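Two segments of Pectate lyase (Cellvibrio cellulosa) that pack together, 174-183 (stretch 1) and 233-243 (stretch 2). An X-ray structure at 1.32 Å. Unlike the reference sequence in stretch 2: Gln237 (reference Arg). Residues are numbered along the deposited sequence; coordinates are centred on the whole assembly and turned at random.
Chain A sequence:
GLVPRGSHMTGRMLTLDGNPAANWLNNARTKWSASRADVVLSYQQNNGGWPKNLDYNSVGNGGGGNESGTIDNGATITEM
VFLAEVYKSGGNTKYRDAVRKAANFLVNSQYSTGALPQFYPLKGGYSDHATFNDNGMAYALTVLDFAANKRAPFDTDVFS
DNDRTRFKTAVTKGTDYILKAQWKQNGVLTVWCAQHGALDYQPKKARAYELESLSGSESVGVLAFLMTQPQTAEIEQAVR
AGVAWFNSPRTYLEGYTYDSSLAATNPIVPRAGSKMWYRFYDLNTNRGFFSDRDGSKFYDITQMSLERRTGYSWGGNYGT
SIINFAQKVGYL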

# COMPACT_ATOMS: atom_id res chain seq x y z
N GLY A 174 -10.65 -5.62 -6.25
CA GLY A 174 -9.88 -4.67 -5.47
C GLY A 174 -10.00 -3.28 -6.03
O GLY A 174 -10.11 -2.28 -5.30
N THR A 175 -9.99 -3.20 -7.35
CA THR A 175 -10.15 -1.92 -8.01
C THR A 175 -11.52 -1.34 -7.73
O THR A 175 -11.66 -0.15 -7.45
CB THR A 175 -9.94 -2.08 -9.51
OG1 THR A 175 -8.60 -2.51 -9.76
CG2 THR A 175 -10.05 -0.75 -10.21
N ASP A 176 -12.54 -2.17 -7.85
CA ASP A 176 -13.89 -1.77 -7.54
C ASP A 176 -13.96 -1.22 -6.12
O ASP A 176 -14.58 -0.19 -5.87
CB ASP A 176 -14.84 -2.95 -7.74
CG ASP A 176 -16.27 -2.56 -7.62
OD1 ASP A 176 -16.79 -1.90 -8.54
OD2 ASP A 176 -16.94 -2.87 -6.62
N TYR A 177 -13.36 -1.95 -5.17
CA TYR A 177 -13.32 -1.49 -3.79
C TYR A 177 -12.73 -0.08 -3.67
O TYR A 177 -13.27 0.80 -3.03
CB TYR A 177 -12.55 -2.48 -2.89
CG TYR A 177 -12.61 -2.02 -1.48
CD1 TYR A 177 -11.69 -1.10 -0.99
CD2 TYR A 177 -13.65 -2.41 -0.66
CE1 TYR A 177 -11.81 -0.60 0.25
CE2 TYR A 177 -13.77 -1.92 0.59
CZ TYR A 177 -12.84 -1.00 1.06
OH TYR A 177 -12.96 -0.46 2.31
N ILE A 178 -11.57 0.08 -4.27
CA ILE A 178 -10.84 1.34 -4.22
C ILE A 178 -11.69 2.48 -4.77
O ILE A 178 -11.78 3.54 -4.18
CB ILE A 178 -9.50 1.21 -4.94
CG1 ILE A 178 -8.55 0.37 -4.08
CG2 ILE A 178 -8.91 2.56 -5.26
CD1 ILE A 178 -7.37 -0.10 -4.82
N LEU A 179 -12.36 2.23 -5.87
CA LEU A 179 -13.18 3.26 -6.49
C LEU A 179 -14.37 3.62 -5.60
O LEU A 179 -14.70 4.79 -5.46
CB LEU A 179 -13.67 2.81 -7.85
CG LEU A 179 -12.60 2.65 -8.92
CD1 LEU A 179 -13.19 1.99 -10.16
CD2 LEU A 179 -11.93 3.98 -9.25
N LYS A 180 -14.99 2.62 -4.97
CA LYS A 180 -16.11 2.86 -4.07
C LYS A 180 -15.67 3.54 -2.77
O LYS A 180 -16.42 4.30 -2.16
CB LYS A 180 -16.84 1.57 -3.77
CG LYS A 180 -17.76 1.15 -4.88
CD LYS A 180 -18.35 -0.20 -4.59
CE LYS A 180 -19.45 -0.53 -5.59
NZ LYS A 180 -18.92 -0.51 -6.96
N ALA A 181 -14.44 3.28 -2.35
CA ALA A 181 -13.95 3.81 -1.09
C ALA A 181 -13.44 5.23 -1.20
O ALA A 181 -13.32 5.93 -0.19
CB ALA A 181 -12.87 2.91 -0.53
N GLN A 182 -13.09 5.65 -2.40
CA GLN A 182 -12.49 6.95 -2.60
C GLN A 182 -13.42 8.00 -2.04
O GLN A 182 -14.61 8.02 -2.31
CB GLN A 182 -12.20 7.18 -4.08
CG GLN A 182 -11.32 8.40 -4.35
CD GLN A 182 -10.90 8.50 -5.80
OE1 GLN A 182 -11.38 7.73 -6.64
NE2 GLN A 182 -10.01 9.41 -6.11
N TRP A 183 -12.87 8.87 -1.21
CA TRP A 183 -13.67 9.77 -0.40
C TRP A 183 -14.17 10.96 -1.18
O TRP A 183 -13.41 11.64 -1.85
CB TRP A 183 -12.86 10.25 0.79
CG TRP A 183 -13.60 11.17 1.67
CD1 TRP A 183 -13.40 12.49 1.78
CD2 TRP A 183 -14.65 10.83 2.58
NE1 TRP A 183 -14.27 13.03 2.70
CE2 TRP A 183 -15.03 12.02 3.22
CE3 TRP A 183 -15.27 9.63 2.95
CZ2 TRP A 183 -16.03 12.05 4.19
CZ3 TRP A 183 -16.27 9.67 3.90
CH2 TRP A 183 -16.64 10.87 4.51
N ALA A 233 -12.93 5.22 -18.20
CA ALA A 233 -13.37 6.58 -17.89
C ALA A 233 -13.35 6.84 -16.39
O ALA A 233 -12.86 7.86 -15.91
CB ALA A 233 -14.76 6.83 -18.43
N GLU A 234 -13.91 5.91 -15.64
CA GLU A 234 -14.03 6.07 -14.20
C GLU A 234 -12.67 6.04 -13.52
O GLU A 234 -12.43 6.81 -12.58
CB GLU A 234 -14.93 5.02 -13.56
CG GLU A 234 -15.25 5.39 -12.11
CD GLU A 234 -16.12 4.39 -11.36
OE1 GLU A 234 -16.53 3.37 -11.96
OE2 GLU A 234 -16.36 4.62 -10.16
N ILE A 235 -11.80 5.16 -13.96
CA ILE A 235 -10.48 5.05 -13.33
C ILE A 235 -9.65 6.27 -13.62
O ILE A 235 -9.02 6.80 -12.72
CB ILE A 235 -9.78 3.74 -13.71
CG1 ILE A 235 -10.56 2.59 -13.03
CG2 ILE A 235 -8.30 3.80 -13.34
CD1 ILE A 235 -10.18 1.24 -13.48
N GLU A 236 -9.69 6.77 -14.86
CA GLU A 236 -8.98 7.98 -15.18
C GLU A 236 -9.49 9.14 -14.31
O GLU A 236 -8.70 9.91 -13.78
CB GLU A 236 -9.10 8.31 -16.67
CG GLU A 236 -8.48 9.66 -16.98
CD GLU A 236 -8.36 9.97 -18.46
OE1 GLU A 236 -8.90 9.20 -19.26
OE2 GLU A 236 -7.75 10.99 -18.82
N GLN A 237 -10.79 9.25 -14.18
CA GLN A 237 -11.37 10.27 -13.34
C GLN A 237 -10.89 10.14 -11.88
O GLN A 237 -10.54 11.12 -11.24
CB GLN A 237 -12.89 10.17 -13.35
CG GLN A 237 -13.52 11.18 -12.38
CD GLN A 237 -15.01 11.14 -12.36
OE1 GLN A 237 -15.65 12.00 -12.96
NE2 GLN A 237 -15.59 10.17 -11.67
N ALA A 238 -10.89 8.92 -11.37
CA ALA A 238 -10.46 8.67 -9.99
C ALA A 238 -9.02 9.08 -9.79
O ALA A 238 -8.66 9.68 -8.79
CB ALA A 238 -10.63 7.19 -9.63
N VAL A 239 -8.16 8.69 -10.72
CA VAL A 239 -6.76 8.97 -10.61
C VAL A 239 -6.53 10.46 -10.73
O VAL A 239 -5.80 11.04 -9.96
CB VAL A 239 -5.93 8.23 -11.65
CG1 VAL A 239 -4.47 8.68 -11.60
CG2 VAL A 239 -6.03 6.74 -11.40
N ARG A 240 -7.13 11.08 -11.73
CA ARG A 240 -6.95 12.52 -11.90
C ARG A 240 -7.44 13.26 -10.68
O ARG A 240 -6.81 14.23 -10.26
CB ARG A 240 -7.69 13.03 -13.13
CG ARG A 240 -7.03 12.66 -14.40
CD ARG A 240 -7.81 13.17 -15.60
NE ARG A 240 -7.15 12.92 -16.87
CZ ARG A 240 -6.19 13.67 -17.38
NH1 ARG A 240 -5.74 14.73 -16.73
NH2 ARG A 240 -5.67 13.34 -18.56
N ALA A 241 -8.52 12.81 -10.05
CA ALA A 241 -9.01 13.49 -8.86
C ALA A 241 -8.03 13.31 -7.71
O ALA A 241 -7.77 14.24 -6.97
CB ALA A 241 -10.35 12.95 -8.46
N GLY A 242 -7.49 12.12 -7.54
CA GLY A 242 -6.54 11.90 -6.45
C GLY A 242 -5.25 12.69 -6.64
O GLY A 242 -4.69 13.27 -5.70
N VAL A 243 -4.77 12.73 -7.86
CA VAL A 243 -3.57 13.49 -8.16
C VAL A 243 -3.84 14.98 -7.97
O VAL A 243 -3.01 15.70 -7.43
CB VAL A 243 -3.09 13.21 -9.59
CG1 VAL A 243 -2.05 14.23 -10.03
CG2 VAL A 243 -2.57 11.78 -9.69

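Two helices, 174-181 and 233-243, lie side by side with their N-to-C directions 51° apart and their axes 10.9 Å apart at closest approach. The backbones come nearest where Leu179 faces Ala238, CA to CA 7.0 Å. Each helix keeps its i to i+4 hydrogen bonds, and most of the contacts between the stretches are made by side chains, burying a modest 287 Å².

The apolar part centres on Leu179, whose CA-to-CB bond points toward the other helix and whose forked end reaches Ala238, Ile235 and, at the margin, Glu234. Its CD2 lies 3.5 Å from Ala238 CB, and its CD1 lies 3.9 Å from Ile235 CG1. Ala238 suits this spot because a lone methyl lets leucine come close to the helix surface. Ile235 leaves its backbone sideways, yet its longer branch carries CD1 back to within 3.8 Å of Thr175 CG2. Threonine serves two chemistries here: its methyl joins the apolar contact, while its hydroxyl is hydrogen-bonded elsewhere in the structure. At the exposed margin, the carboxylate carbon CD of Glu234 lies 4.0 Å from Leu179 CD1, a loose van der Waals contact that offers the carboxylate no polar partner.

The polar link comes from Gln182, the first residue to leave helical geometry. Its extended side chain (chi1 and chi2 both t) brings the amide to the second helix, where NE2 donates to Ala238 O at 3.0 Å and a nearly straight 168°. That oxygen also accepts the helical bond from Gly242 N, 3.0 Å away, so the carbonyl serves two donors. Glutamine combines the necessary reach with an amide N-H.

Charge pairing stays within each helix: Lys180 NZ bridges to Asp176 OD1 (3.0 Å), and Arg240 NE to Glu236 OE2 (2.8 Å), both with i to i+4 spacing.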